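Local coordinates for nuclear import protein MOG1 (Saccharomyces cerevisiae, PDB 1JHS), which takes part in the Ran-GTPase system that drives nuclear protein import and poly(A)+ mRNA export, interacting with the small GTPase Gsp1, at residues 15-20 against 173-178; 49-54 against 166-171; 62-67 against 137-142; 71-76 against 128-133; 89-94 against 107-112. The protein carries 1 engineered substitution. One frame throughout, in Å; residues are numbered along the deposited sequence.

Interaction 1. Residues 15-20 against 173-178; sequences TVVPPG and QEMVRK
Met175 lays its side chain against the backbone of strand 15-17, with CG 3.3 Å from Val16 O and CE 3.6 Å from the same Val16 O. The bend at chi3 turns the methyl so that it also meets Thr15 CG2, at 3.9 Å from Met175 CE. Val16 O is buried under this thioether and has no polar partner in the model. The polar link lies next to it: Thr15 OG1 donates to Met175 O over 2.9 Å, approaching from the side of the carbonyl at a C=O...OG1 angle of 108°. OG1 can do so because it stands anti to the backbone N (chi1 -178°), which directs it at the helix. An alanine in place of Thr15 would probably leave Met175 O without this donor and open a gap beside Met175 CE. Toward the surface, Val16 CG1 rests on the aliphatic part of Lys178, 3.8 Å from CG, while the ammonium end leads away. Strand and helix segments run roughly antiparallel, at 154°. Strand 13-17 is the middle of a three-stranded sheet, beside strand 4-8, and helix 163-178 lies between this small sheet and the large one, where Met175 also touches Ile57.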
# COMPACT_ATOMS: atom_id res chain seq x y z
N THR A 15 -13.31 3.48 -1.16
CA THR A 15 -12.55 2.27 -1.43
C THR A 15 -12.92 1.39 -0.25
O THR A 15 -13.95 1.64 0.40
CB THR A 15 -11.01 2.53 -1.51
OG1 THR A 15 -10.33 1.30 -1.83
CG2 THR A 15 -10.46 3.10 -0.21
N VAL A 16 -12.14 0.35 0.04
CA VAL A 16 -12.48 -0.50 1.19
C VAL A 16 -11.27 -0.70 2.06
O VAL A 16 -10.15 -0.55 1.59
CB VAL A 16 -12.98 -1.88 0.73
CG1 VAL A 16 -14.22 -1.73 -0.14
CG2 VAL A 16 -11.87 -2.61 -0.07
N VAL A 17 -11.51 -1.01 3.35
CA VAL A 17 -10.45 -1.35 4.28
C VAL A 17 -10.96 -2.49 5.18
O VAL A 17 -12.18 -2.71 5.30
CB VAL A 17 -9.96 -0.14 5.18
CG1 VAL A 17 -9.55 1.05 4.29
CG2 VAL A 17 -11.03 0.24 6.19
N PRO A 18 -10.04 -3.26 5.79
CA PRO A 18 -10.49 -4.37 6.64
C PRO A 18 -11.15 -3.93 7.93
O PRO A 18 -10.92 -2.83 8.43
CB PRO A 18 -9.20 -5.13 6.97
CG PRO A 18 -8.24 -4.72 5.87
CD PRO A 18 -8.58 -3.24 5.69
N PRO A 19 -11.99 -4.81 8.51
CA PRO A 19 -12.63 -4.43 9.77
C PRO A 19 -11.53 -4.32 10.85
O PRO A 19 -10.48 -4.97 10.77
CB PRO A 19 -13.61 -5.58 10.03
CG PRO A 19 -13.06 -6.75 9.21
CD PRO A 19 -12.55 -6.07 7.97
N GLY A 20 -11.75 -3.45 11.83
CA GLY A 20 -10.77 -3.29 12.88
C GLY A 20 -9.69 -2.27 12.56
O GLY A 20 -8.80 -2.03 13.39
N GLN A 173 -5.30 -5.33 -3.97
CA GLN A 173 -6.02 -5.44 -5.22
C GLN A 173 -7.50 -5.09 -5.06
O GLN A 173 -8.10 -4.46 -5.94
CB GLN A 173 -5.80 -6.82 -5.84
CG GLN A 173 -4.34 -6.97 -6.34
CD GLN A 173 -4.13 -8.06 -7.38
OE1 GLN A 173 -4.57 -9.21 -7.20
NE2 GLN A 173 -3.44 -7.71 -8.49
N GLU A 174 -8.10 -5.49 -3.94
CA GLU A 174 -9.52 -5.15 -3.70
C GLU A 174 -9.70 -3.64 -3.54
O GLU A 174 -10.69 -3.08 -4.00
CB GLU A 174 -10.07 -5.88 -2.47
CG GLU A 174 -10.10 -7.41 -2.62
CD GLU A 174 -10.94 -8.11 -1.56
OE1 GLU A 174 -10.87 -9.36 -1.48
OE2 GLU A 174 -11.68 -7.43 -0.81
N MET A 175 -8.74 -2.97 -2.89
CA MET A 175 -8.81 -1.52 -2.74
C MET A 175 -8.76 -0.85 -4.11
O MET A 175 -9.46 0.15 -4.36
CB MET A 175 -7.63 -1.01 -1.89
CG MET A 175 -7.72 -1.46 -0.42
SD MET A 175 -6.46 -0.60 0.55
CE MET A 175 -7.16 1.09 0.60
N VAL A 176 -7.95 -1.40 -5.00
CA VAL A 176 -7.83 -0.84 -6.35
C VAL A 176 -9.11 -1.07 -7.14
O VAL A 176 -9.61 -0.16 -7.81
CB VAL A 176 -6.64 -1.47 -7.09
CG1 VAL A 176 -6.68 -1.13 -8.60
CG2 VAL A 176 -5.34 -0.97 -6.45
N ARG A 177 -9.63 -2.29 -7.08
CA ARG A 177 -10.86 -2.60 -7.82
C ARG A 177 -12.06 -1.84 -7.30
O ARG A 177 -12.95 -1.49 -8.08
CB ARG A 177 -11.14 -4.10 -7.79
CG ARG A 177 -10.21 -4.83 -8.77
CD ARG A 177 -10.71 -6.19 -9.07
NE ARG A 177 -10.17 -6.70 -10.32
CZ ARG A 177 -8.89 -6.79 -10.59
NH1 ARG A 177 -8.03 -6.37 -9.67
NH2 ARG A 177 -8.46 -7.35 -11.72
N LYS A 178 -12.08 -1.56 -6.00
CA LYS A 178 -13.19 -0.83 -5.36
C LYS A 178 -13.03 0.69 -5.34
O LYS A 178 -13.95 1.42 -4.92
CB LYS A 178 -13.35 -1.31 -3.92
CG LYS A 178 -13.96 -2.69 -3.78
CD LYS A 178 -15.47 -2.61 -3.92
CE LYS A 178 -16.11 -3.93 -3.53
NZ LYS A 178 -17.59 -3.75 -3.35

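Interaction 2. Residues 49-54 against 166-171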
# COMPACT_ATOMS: atom_id res chain seq x y z
N ASP A 49 -9.38 -13.08 7.97
CA ASP A 49 -8.62 -12.21 7.07
C ASP A 49 -7.23 -12.63 6.64
O ASP A 49 -6.82 -12.37 5.51
CB ASP A 49 -8.45 -10.82 7.72
CG ASP A 49 -9.61 -9.94 7.47
OD1 ASP A 49 -9.47 -8.71 7.56
OD2 ASP A 49 -10.70 -10.49 7.15
N GLY A 50 -6.47 -13.19 7.57
CA GLY A 50 -5.10 -13.54 7.29
C GLY A 50 -4.19 -12.41 7.75
O GLY A 50 -2.98 -12.53 7.67
N LEU A 51 -4.78 -11.31 8.22
CA LEU A 51 -4.00 -10.16 8.69
C LEU A 51 -3.64 -10.32 10.17
O LEU A 51 -4.25 -11.12 10.88
CB LEU A 51 -4.79 -8.85 8.50
CG LEU A 51 -5.26 -8.56 7.07
CD1 LEU A 51 -5.95 -7.18 6.97
CD2 LEU A 51 -4.04 -8.61 6.15
N ALA A 52 -2.63 -9.60 10.64
CA ALA A 52 -2.25 -9.68 12.05
C ALA A 52 -2.81 -8.43 12.73
O ALA A 52 -4.02 -8.16 12.62
CB ALA A 52 -0.73 -9.78 12.19
N THR A 53 -1.98 -7.66 13.43
CA THR A 53 -2.50 -6.44 14.08
C THR A 53 -1.61 -5.23 13.89
O THR A 53 -1.84 -4.22 14.54
CB THR A 53 -2.73 -6.60 15.63
OG1 THR A 53 -1.46 -6.71 16.30
CG2 THR A 53 -3.55 -7.84 15.96
N ASN A 54 -0.62 -5.30 13.00
CA ASN A 54 0.29 -4.17 12.84
C ASN A 54 0.42 -3.54 11.46
O ASN A 54 1.32 -2.75 11.24
CB ASN A 54 1.69 -4.56 13.35
CG ASN A 54 2.34 -5.66 12.52
OD1 ASN A 54 1.73 -6.18 11.59
ND2 ASN A 54 3.59 -6.04 12.87
N HIS A 166 0.38 -12.59 1.15
CA HIS A 166 -0.61 -12.95 0.14
C HIS A 166 -1.94 -12.28 0.50
O HIS A 166 -2.68 -11.79 -0.39
CB HIS A 166 -0.77 -14.48 0.10
CG HIS A 166 -1.71 -14.96 -0.95
ND1 HIS A 166 -3.08 -14.80 -0.86
CD2 HIS A 166 -1.48 -15.53 -2.16
CE1 HIS A 166 -3.65 -15.25 -1.97
NE2 HIS A 166 -2.70 -15.70 -2.77
N ALA A 167 -2.24 -12.22 1.79
CA ALA A 167 -3.48 -11.61 2.25
C ALA A 167 -3.43 -10.10 1.99
O ALA A 167 -4.40 -9.52 1.49
CB ALA A 167 -3.68 -11.89 3.73
N VAL A 168 -2.30 -9.48 2.32
CA VAL A 168 -2.15 -8.05 2.09
C VAL A 168 -2.28 -7.71 0.59
O VAL A 168 -2.90 -6.73 0.21
CB VAL A 168 -0.80 -7.55 2.63
CG1 VAL A 168 -0.48 -6.13 2.11
CG2 VAL A 168 -0.86 -7.58 4.16
N TYR A 169 -1.73 -8.57 -0.26
CA TYR A 169 -1.82 -8.31 -1.69
C TYR A 169 -3.26 -8.42 -2.16
O TYR A 169 -3.68 -7.69 -3.05
CB TYR A 169 -0.93 -9.27 -2.47
CG TYR A 169 -0.75 -8.84 -3.91
CD1 TYR A 169 -0.11 -7.64 -4.22
CD2 TYR A 169 -1.18 -9.65 -4.96
CE1 TYR A 169 0.11 -7.26 -5.55
CE2 TYR A 169 -0.97 -9.28 -6.29
CZ TYR A 169 -0.32 -8.09 -6.57
OH TYR A 169 -0.09 -7.75 -7.89
N GLN A 170 -4.02 -9.34 -1.57
CA GLN A 170 -5.42 -9.45 -1.97
C GLN A 170 -6.15 -8.17 -1.56
O GLN A 170 -6.93 -7.60 -2.32
CB GLN A 170 -6.09 -10.65 -1.32
CG GLN A 170 -7.52 -10.82 -1.79
CD GLN A 170 -8.18 -12.06 -1.22
OE1 GLN A 170 -7.49 -13.02 -0.82
NE2 GLN A 170 -9.51 -12.06 -1.19
N LEU A 171 -5.88 -7.69 -0.35
CA LEU A 171 -6.50 -6.44 0.13
C LEU A 171 -6.15 -5.31 -0.82
O LEU A 171 -7.01 -4.54 -1.23
CB LEU A 171 -6.01 -6.10 1.54
CG LEU A 171 -6.27 -4.69 2.05
CD1 LEU A 171 -7.78 -4.41 2.11
CD2 LEU A 171 -5.65 -4.54 3.45
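Ala167 CB meets two flat groups, the peptides that follow Asp49 and Gly50, and it meets them at their oxygens: Asp49 O lies 3.6 Å from Ala167 CB and Gly50 O 4.1 Å from it. No aromatic ring contributes a face or an edge across this contact. The Asp49 carboxylate is turned elsewhere, its OD1 in a salt bridge with Arg41. The absence of a side chain at Gly50 is consistent with the close approach of this backbone to the helix. A CB at that position would stand only 3.1 Å from Ala167 CB, and at phi 95° it would also press on the carbonyl oxygen of Asp49. Beyond the glycine, Leu51 reaches the helix with both methyls. Its CD2 sits 3.9 Å from Val168 CG2 and 4.1 Å from Ala167 CB, the Leu51 and Val168 side chains crossing at about a right angle, while CD1 approaches Leu171 CD2 at 4.4 Å. Val168 and Leu171 rest in turn on Ile144 of strand 138-147. No hydrogen bond joins 49-54 to 166-171, so this contact depends on shape and on burial of methyl groups; the polar tie between loop and helix lies to one side of it, where Asn54 OD1 bonds Arg164 near the start of helix 163-178.

Interaction 3. Residues 62-67 against 137-142; sequences LETVDK and DTDVVI
Asp139 and Thr64 set their side chains at about a right angle, while Leu62 and Val141 cross obliquely, with Leu62 CD1 3.8 Å from Val141 CG2. The carboxylate of Asp139 reaches past the strand end, and its OD2 accepts from Val65 N at 3.1 Å; the bond is nearly straight (168°) but comes from above the carboxylate plane. A water joins Thr64 OG1, 2.6 Å away, to Asp139 OD1 at 2.8 Å. Arg132 forms a salt bridge with OD1 and His77 a hydrogen bond with OD2, so each oxygen has two partners, and the nearby arginine would probably favour the charged carboxylate. Behind the side chains, Leu62 and Asp139 form an antiparallel hydrogen-bonded pair, Asp139 N donating to Leu62 O at 2.7 Å. Thr64 N adds a longer bond of 3.3 Å to Asp137 O. Strands 56-63 and 138-147 are neighbours near the middle of the seven-stranded antiparallel sheet, and a G1 beta bulge, with Asp137 and Thr138 both opposite Leu133, starts the second of them.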
# COMPACT_ATOMS: atom_id res chain seq x y z
N LEU A 62 -0.99 12.17 -5.38
CA LEU A 62 0.24 12.81 -5.84
C LEU A 62 0.14 13.36 -7.25
O LEU A 62 -0.75 13.01 -8.01
CB LEU A 62 1.38 11.78 -5.77
CG LEU A 62 1.64 11.13 -4.39
CD1 LEU A 62 2.76 10.09 -4.50
CD2 LEU A 62 2.03 12.22 -3.39
N GLU A 63 1.05 14.24 -7.62
CA GLU A 63 1.04 14.78 -8.98
C GLU A 63 1.47 13.66 -9.91
O GLU A 63 2.25 12.79 -9.53
CB GLU A 63 2.04 15.91 -9.11
CG GLU A 63 1.84 17.06 -8.19
CD GLU A 63 2.98 18.04 -8.36
OE1 GLU A 63 3.50 18.10 -9.51
OE2 GLU A 63 3.35 18.74 -7.38
N THR A 64 0.96 13.68 -11.14
CA THR A 64 1.34 12.66 -12.11
C THR A 64 2.84 12.73 -12.41
O THR A 64 3.37 13.81 -12.62
CB THR A 64 0.60 12.85 -13.46
OG1 THR A 64 -0.82 12.80 -13.25
CG2 THR A 64 1.00 11.74 -14.44
N VAL A 65 3.52 11.59 -12.44
CA VAL A 65 4.93 11.63 -12.79
C VAL A 65 5.04 11.54 -14.32
O VAL A 65 4.26 10.84 -14.99
CB VAL A 65 5.73 10.49 -12.10
CG1 VAL A 65 5.24 9.13 -12.55
CG2 VAL A 65 7.20 10.68 -12.41
N ASP A 66 6.01 12.26 -14.88
CA ASP A 66 6.22 12.31 -16.32
C ASP A 66 6.80 11.04 -16.93
O ASP A 66 7.86 11.07 -17.55
CB ASP A 66 7.10 13.50 -16.68
CG ASP A 66 7.21 13.72 -18.18
OD1 ASP A 66 6.18 13.58 -18.89
OD2 ASP A 66 8.33 14.02 -18.66
N LYS A 67 6.12 9.92 -16.73
CA LYS A 67 6.53 8.63 -17.29
C LYS A 67 5.25 8.05 -17.89
O LYS A 67 4.27 7.86 -17.17
CB LYS A 67 7.02 7.67 -16.20
CG LYS A 67 8.19 8.16 -15.36
CD LYS A 67 9.53 7.82 -15.97
CE LYS A 67 10.67 8.20 -15.00
NZ LYS A 67 11.96 7.59 -15.41
N ASP A 137 -4.52 14.86 -13.62
CA ASP A 137 -3.08 14.97 -13.41
C ASP A 137 -2.73 14.50 -12.00
O ASP A 137 -1.95 15.14 -11.29
CB ASP A 137 -2.64 16.41 -13.56
CG ASP A 137 -1.43 16.54 -14.40
OD1 ASP A 137 -1.53 16.32 -15.65
OD2 ASP A 137 -0.37 16.82 -13.80
N THR A 138 -3.35 13.40 -11.59
CA THR A 138 -3.09 12.87 -10.27
C THR A 138 -2.73 11.39 -10.34
O THR A 138 -3.40 10.63 -11.04
CB THR A 138 -4.33 13.04 -9.38
OG1 THR A 138 -4.62 14.43 -9.22
CG2 THR A 138 -4.11 12.40 -8.02
N ASP A 139 -1.66 11.01 -9.65
CA ASP A 139 -1.25 9.60 -9.55
C ASP A 139 -1.60 9.22 -8.11
O ASP A 139 -1.04 9.78 -7.16
CB ASP A 139 0.28 9.44 -9.75
CG ASP A 139 0.66 9.11 -11.19
OD1 ASP A 139 -0.27 8.80 -11.99
OD2 ASP A 139 1.88 9.15 -11.52
N VAL A 140 -2.59 8.33 -7.95
CA VAL A 140 -2.98 7.88 -6.60
C VAL A 140 -2.05 6.72 -6.20
O VAL A 140 -1.98 5.73 -6.92
CB VAL A 140 -4.40 7.35 -6.57
CG1 VAL A 140 -4.77 6.91 -5.13
CG2 VAL A 140 -5.36 8.43 -7.10
N VAL A 141 -1.37 6.85 -5.06
CA VAL A 141 -0.48 5.77 -4.60
C VAL A 141 -1.02 5.21 -3.28
O VAL A 141 -1.21 5.93 -2.31
CB VAL A 141 0.99 6.26 -4.43
CG1 VAL A 141 1.89 5.11 -3.93
CG2 VAL A 141 1.53 6.76 -5.79
N ILE A 142 -1.30 3.91 -3.27
CA ILE A 142 -1.81 3.25 -2.07
C ILE A 142 -0.68 2.38 -1.54
O ILE A 142 -0.15 1.55 -2.30
CB ILE A 142 -3.04 2.36 -2.36
CG1 ILE A 142 -4.19 3.20 -2.95
CG2 ILE A 142 -3.55 1.72 -1.05
CD1 ILE A 142 -5.54 2.44 -3.14
O HOH W 1 -1.83 10.42 -13.69

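Interaction 4. Residues 71-76 against 128-133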
# COMPACT_ATOMS: atom_id res chain seq x y z
N LYS A 71 3.94 0.62 -15.72
CA LYS A 71 4.88 -0.02 -14.79
C LYS A 71 6.05 0.90 -14.41
O LYS A 71 6.51 0.91 -13.27
CB LYS A 71 5.43 -1.33 -15.38
CG LYS A 71 6.53 -1.94 -14.51
CD LYS A 71 6.83 -3.37 -14.84
CE LYS A 71 7.88 -3.95 -13.90
NZ LYS A 71 8.25 -5.35 -14.32
N GLU A 72 6.54 1.67 -15.37
CA GLU A 72 7.63 2.59 -15.09
C GLU A 72 7.18 3.67 -14.10
O GLU A 72 7.95 4.05 -13.20
CB GLU A 72 8.13 3.24 -16.39
CG GLU A 72 9.31 2.53 -17.00
CD GLU A 72 9.70 3.14 -18.35
OE1 GLU A 72 9.62 4.38 -18.51
OE2 GLU A 72 10.10 2.35 -19.24
N ALA A 73 5.95 4.16 -14.25
CA ALA A 73 5.42 5.17 -13.33
C ALA A 73 5.32 4.54 -11.93
O ALA A 73 5.62 5.18 -10.92
CB ALA A 73 4.05 5.65 -13.80
N TRP A 74 4.89 3.30 -11.88
CA TRP A 74 4.74 2.61 -10.60
C TRP A 74 6.12 2.46 -9.94
O TRP A 74 6.29 2.77 -8.75
CB TRP A 74 4.08 1.24 -10.83
CG TRP A 74 3.97 0.39 -9.60
CD1 TRP A 74 2.97 0.42 -8.65
CD2 TRP A 74 4.86 -0.66 -9.21
NE1 TRP A 74 3.18 -0.57 -7.70
CE2 TRP A 74 4.33 -1.24 -8.03
CE3 TRP A 74 6.05 -1.18 -9.76
CZ2 TRP A 74 4.97 -2.32 -7.37
CZ3 TRP A 74 6.68 -2.25 -9.09
CH2 TRP A 74 6.13 -2.80 -7.92
N GLN A 75 7.11 2.02 -10.71
CA GLN A 75 8.46 1.86 -10.15
C GLN A 75 8.98 3.17 -9.58
O GLN A 75 9.65 3.20 -8.55
CB GLN A 75 9.43 1.34 -11.22
CG GLN A 75 9.07 -0.06 -11.72
CD GLN A 75 10.01 -0.54 -12.84
OE1 GLN A 75 10.14 0.11 -13.88
NE2 GLN A 75 10.65 -1.67 -12.62
N PHE A 76 8.68 4.27 -10.27
CA PHE A 76 9.10 5.59 -9.83
C PHE A 76 8.49 5.90 -8.47
O PHE A 76 9.18 6.39 -7.57
CB PHE A 76 8.62 6.64 -10.85
CG PHE A 76 8.88 8.07 -10.42
CD1 PHE A 76 10.07 8.70 -10.72
CD2 PHE A 76 7.93 8.75 -9.66
CE1 PHE A 76 10.33 10.00 -10.26
CE2 PHE A 76 8.17 10.06 -9.20
CZ PHE A 76 9.37 10.68 -9.50
N VAL A 128 2.21 -1.95 -2.86
CA VAL A 128 2.08 -0.62 -3.46
C VAL A 128 1.19 -0.68 -4.70
O VAL A 128 1.41 -1.53 -5.57
CB VAL A 128 3.45 -0.05 -3.91
CG1 VAL A 128 3.27 1.35 -4.52
CG2 VAL A 128 4.40 0.02 -2.71
N ALA A 129 0.20 0.21 -4.77
CA ALA A 129 -0.66 0.26 -5.94
C ALA A 129 -0.64 1.66 -6.52
O ALA A 129 -0.53 2.64 -5.79
CB ALA A 129 -2.08 -0.13 -5.58
N LEU A 130 -0.72 1.74 -7.85
CA LEU A 130 -0.76 3.03 -8.53
C LEU A 130 -2.06 3.05 -9.31
O LEU A 130 -2.38 2.08 -9.99
CB LEU A 130 0.41 3.15 -9.51
CG LEU A 130 0.31 4.32 -10.50
CD1 LEU A 130 0.25 5.70 -9.77
CD2 LEU A 130 1.53 4.25 -11.44
N ILE A 131 -2.82 4.14 -9.19
CA ILE A 131 -4.06 4.33 -9.93
C ILE A 131 -3.85 5.70 -10.59
O ILE A 131 -3.82 6.72 -9.90
CB ILE A 131 -5.29 4.40 -8.99
CG1 ILE A 131 -5.47 3.05 -8.29
CG2 ILE A 131 -6.53 4.72 -9.81
CD1 ILE A 131 -6.49 3.04 -7.13
N ARG A 132 -3.69 5.71 -11.90
CA ARG A 132 -3.45 6.97 -12.60
C ARG A 132 -4.73 7.69 -12.99
O ARG A 132 -5.51 7.17 -13.79
CB ARG A 132 -2.62 6.69 -13.87
CG ARG A 132 -1.44 5.70 -13.63
CD ARG A 132 -0.33 5.91 -14.66
NE ARG A 132 0.45 7.11 -14.34
CZ ARG A 132 1.41 7.62 -15.12
NH1 ARG A 132 1.71 7.05 -16.28
NH2 ARG A 132 2.10 8.68 -14.70
N LEU A 133 -4.98 8.86 -12.39
CA LEU A 133 -6.15 9.66 -12.74
C LEU A 133 -5.64 10.75 -13.69
O LEU A 133 -5.52 11.93 -13.34
CB LEU A 133 -6.76 10.28 -11.49
CG LEU A 133 -7.26 9.24 -10.47
CD1 LEU A 133 -7.89 9.99 -9.29
CD2 LEU A 133 -8.30 8.30 -11.12
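Trp74 carries the tight part of this contact, its indole set edge-on to strand 128-133. NE1 donates to Val128 O over 2.9 Å in a nearly straight bond (167°); the oxygen lies close to the ring plane, whereas the donor stands above the plane of the carbonyl. Chi1 of 176° puts CG anti to the backbone N, on the way to the strand, and CD1 comes 3.8 Å from Leu130 CB. Leu130 CD2 in turn presses on the helix backbone, 3.5 Å from Trp74 N, and meets Ala73 CB at 3.7 Å. An alanine in place of Trp74 would probably leave Val128 O without its indole donor and open a gap beside Leu130 CB and Phe104, whose ring meets the indole. The Arg132 end is thinner: of the helix segment, Ala73 CB sits over one guanidinium face, 3.5 Å from CZ, and NH1 bonds to Lys67 O. On the outer side of the helix Glu72 leads away into solvent, and Lys71 pairs with Glu95. Helix 70-83 packs across one face of the seven-stranded antiparallel sheet, its segment at 127° to the strand, consistent with the alpha-beta fold of the Mog1 family.

Interaction 5. Residues 89-94 against 107-112; sequences KWEALQ and LVMEVA
Lys89 O is gripped by two backbone donors from the same face of its carbonyl plane, Val111 N at 2.8 Å and Ala112 N at 3.2 Å. This is a classic beta bulge: two residues of strand 103-113 stand opposite one of its partner. Beyond it Glu91 and Met109 form an antiparallel hydrogen-bonded pair, Glu91 N to Met109 O 2.8 Å, and their side chains lie side by side, pointing the same way. The Met109 methyl CE, turned by the bend at chi3, touches Glu91 OE1 at 3.6 Å and Leu93 CD2 at 3.7 Å. Val111 CG1 crosses the Glu91 chain at about a right angle, 3.6 Å from Glu91 CD. On the reverse face Val108 CG1 meets the Trp90 indole obliquely, 3.6 Å from CE3. A second register shift follows Ala92, where the chain turns a corner and Leu107 bonds to Leu93 and Gln94, its O taking Leu93 N at 2.8 Å. These segments belong to the beta hairpin of strands 87-99 and 103-113, the former outermost in the seven-stranded sheet. Trp90 and Val108 pack on helix 70-83, Trp90 NE1 bonding to Glu79, while Leu107 and Gln94 meet Tyr169 of helix 163-178 on the other side.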
# COMPACT_ATOMS: atom_id res chain seq x y z
N LYS A 89 18.07 -0.73 -3.05
CA LYS A 89 17.64 -1.69 -4.07
C LYS A 89 16.47 -2.45 -3.50
O LYS A 89 16.46 -2.80 -2.32
CB LYS A 89 18.74 -2.69 -4.45
CG LYS A 89 20.02 -2.02 -4.92
CD LYS A 89 21.03 -3.01 -5.46
CE LYS A 89 22.28 -2.24 -5.94
NZ LYS A 89 23.14 -3.14 -6.73
N TRP A 90 15.48 -2.72 -4.33
CA TRP A 90 14.32 -3.45 -3.87
C TRP A 90 13.87 -4.41 -4.94
O TRP A 90 14.28 -4.29 -6.12
CB TRP A 90 13.16 -2.49 -3.52
CG TRP A 90 12.83 -1.45 -4.60
CD1 TRP A 90 13.40 -0.21 -4.75
CD2 TRP A 90 11.85 -1.57 -5.65
NE1 TRP A 90 12.84 0.45 -5.82
CE2 TRP A 90 11.88 -0.36 -6.39
CE3 TRP A 90 10.96 -2.58 -6.03
CZ2 TRP A 90 11.05 -0.14 -7.50
CZ3 TRP A 90 10.12 -2.35 -7.14
CH2 TRP A 90 10.17 -1.14 -7.85
N GLU A 91 13.03 -5.35 -4.55
CA GLU A 91 12.52 -6.29 -5.54
C GLU A 91 11.01 -6.41 -5.43
O GLU A 91 10.43 -6.21 -4.35
CB GLU A 91 13.19 -7.66 -5.39
CG GLU A 91 12.92 -8.45 -4.13
CD GLU A 91 13.69 -9.79 -4.14
OE1 GLU A 91 13.48 -10.61 -3.22
OE2 GLU A 91 14.51 -10.01 -5.06
N ALA A 92 10.38 -6.68 -6.57
CA ALA A 92 8.94 -6.85 -6.60
C ALA A 92 8.68 -8.33 -6.38
O ALA A 92 9.01 -9.14 -7.24
CB ALA A 92 8.40 -6.40 -7.97
N LEU A 93 8.12 -8.67 -5.22
CA LEU A 93 7.81 -10.06 -4.90
C LEU A 93 6.62 -10.54 -5.72
O LEU A 93 6.49 -11.73 -6.01
CB LEU A 93 7.49 -10.23 -3.41
CG LEU A 93 8.55 -9.75 -2.42
CD1 LEU A 93 8.15 -10.15 -1.02
CD2 LEU A 93 9.90 -10.34 -2.78
N GLN A 94 5.73 -9.61 -6.05
CA GLN A 94 4.55 -9.89 -6.85
C GLN A 94 4.22 -8.61 -7.63
O GLN A 94 4.52 -7.51 -7.16
CB GLN A 94 3.36 -10.25 -5.94
CG GLN A 94 2.18 -10.80 -6.71
CD GLN A 94 1.60 -12.03 -6.04
OE1 GLN A 94 2.27 -12.69 -5.26
NE2 GLN A 94 0.36 -12.35 -6.37
N LEU A 107 3.95 -6.19 -4.58
CA LEU A 107 4.46 -6.28 -3.21
C LEU A 107 5.96 -5.99 -3.40
O LEU A 107 6.58 -6.53 -4.31
CB LEU A 107 4.30 -7.68 -2.64
CG LEU A 107 2.91 -8.17 -2.26
CD1 LEU A 107 3.09 -9.59 -1.73
CD2 LEU A 107 2.29 -7.27 -1.20
N VAL A 108 6.52 -5.18 -2.53
CA VAL A 108 7.91 -4.76 -2.67
C VAL A 108 8.69 -5.00 -1.38
O VAL A 108 8.14 -4.90 -0.29
CB VAL A 108 7.92 -3.25 -3.01
CG1 VAL A 108 9.33 -2.66 -2.87
CG2 VAL A 108 7.39 -3.07 -4.45
N MET A 109 9.98 -5.31 -1.52
CA MET A 109 10.81 -5.56 -0.36
C MET A 109 12.23 -5.10 -0.64
O MET A 109 12.78 -5.33 -1.72
CB MET A 109 10.83 -7.06 -0.05
CG MET A 109 11.51 -7.44 1.28
SD MET A 109 11.47 -9.27 1.47
CE MET A 109 12.30 -9.69 0.01
N GLU A 110 12.81 -4.43 0.35
CA GLU A 110 14.19 -3.95 0.24
C GLU A 110 15.10 -5.17 0.16
O GLU A 110 14.85 -6.18 0.83
CB GLU A 110 14.56 -3.17 1.51
CG GLU A 110 16.08 -3.11 1.81
CD GLU A 110 16.38 -2.32 3.06
OE1 GLU A 110 16.05 -1.11 3.07
OE2 GLU A 110 16.94 -2.89 4.03
N VAL A 111 16.15 -5.10 -0.67
CA VAL A 111 17.13 -6.17 -0.69
C VAL A 111 18.50 -5.56 -0.37
O VAL A 111 19.45 -6.28 -0.05
CB VAL A 111 17.16 -6.95 -2.04
CG1 VAL A 111 15.86 -7.74 -2.19
CG2 VAL A 111 17.40 -6.03 -3.23
N ALA A 112 18.60 -4.24 -0.45
CA ALA A 112 19.85 -3.55 -0.11
C ALA A 112 19.58 -2.16 0.46
O ALA A 112 18.60 -1.50 0.05
CB ALA A 112 20.77 -3.45 -1.32

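In the fold
Interactions 1, 2 and 4 are buried, whereas interactions 3 and 5 are partly open to solvent. Helix 163-178 serves both 1 and 2, which meet through Pro18 against Leu51 and Leu171. Interactions 3, 4 and 5 share the seven-stranded sheet: 3 and 4 are about 7 Å apart between centres and are joined by probable backbone hydrogen bonds, and 4 meets 5 where Trp74 packs on Val108 and Trp90. The sheet lies between two helices, since Ala129 meets Val176 on the side turned away from Trp74. Strand pairs rely mainly on backbone bonds, joined in interaction 3 by the Asp139 carboxylate and a water, the helix contacts on apolar packing with at most one hydrogen bond between segments.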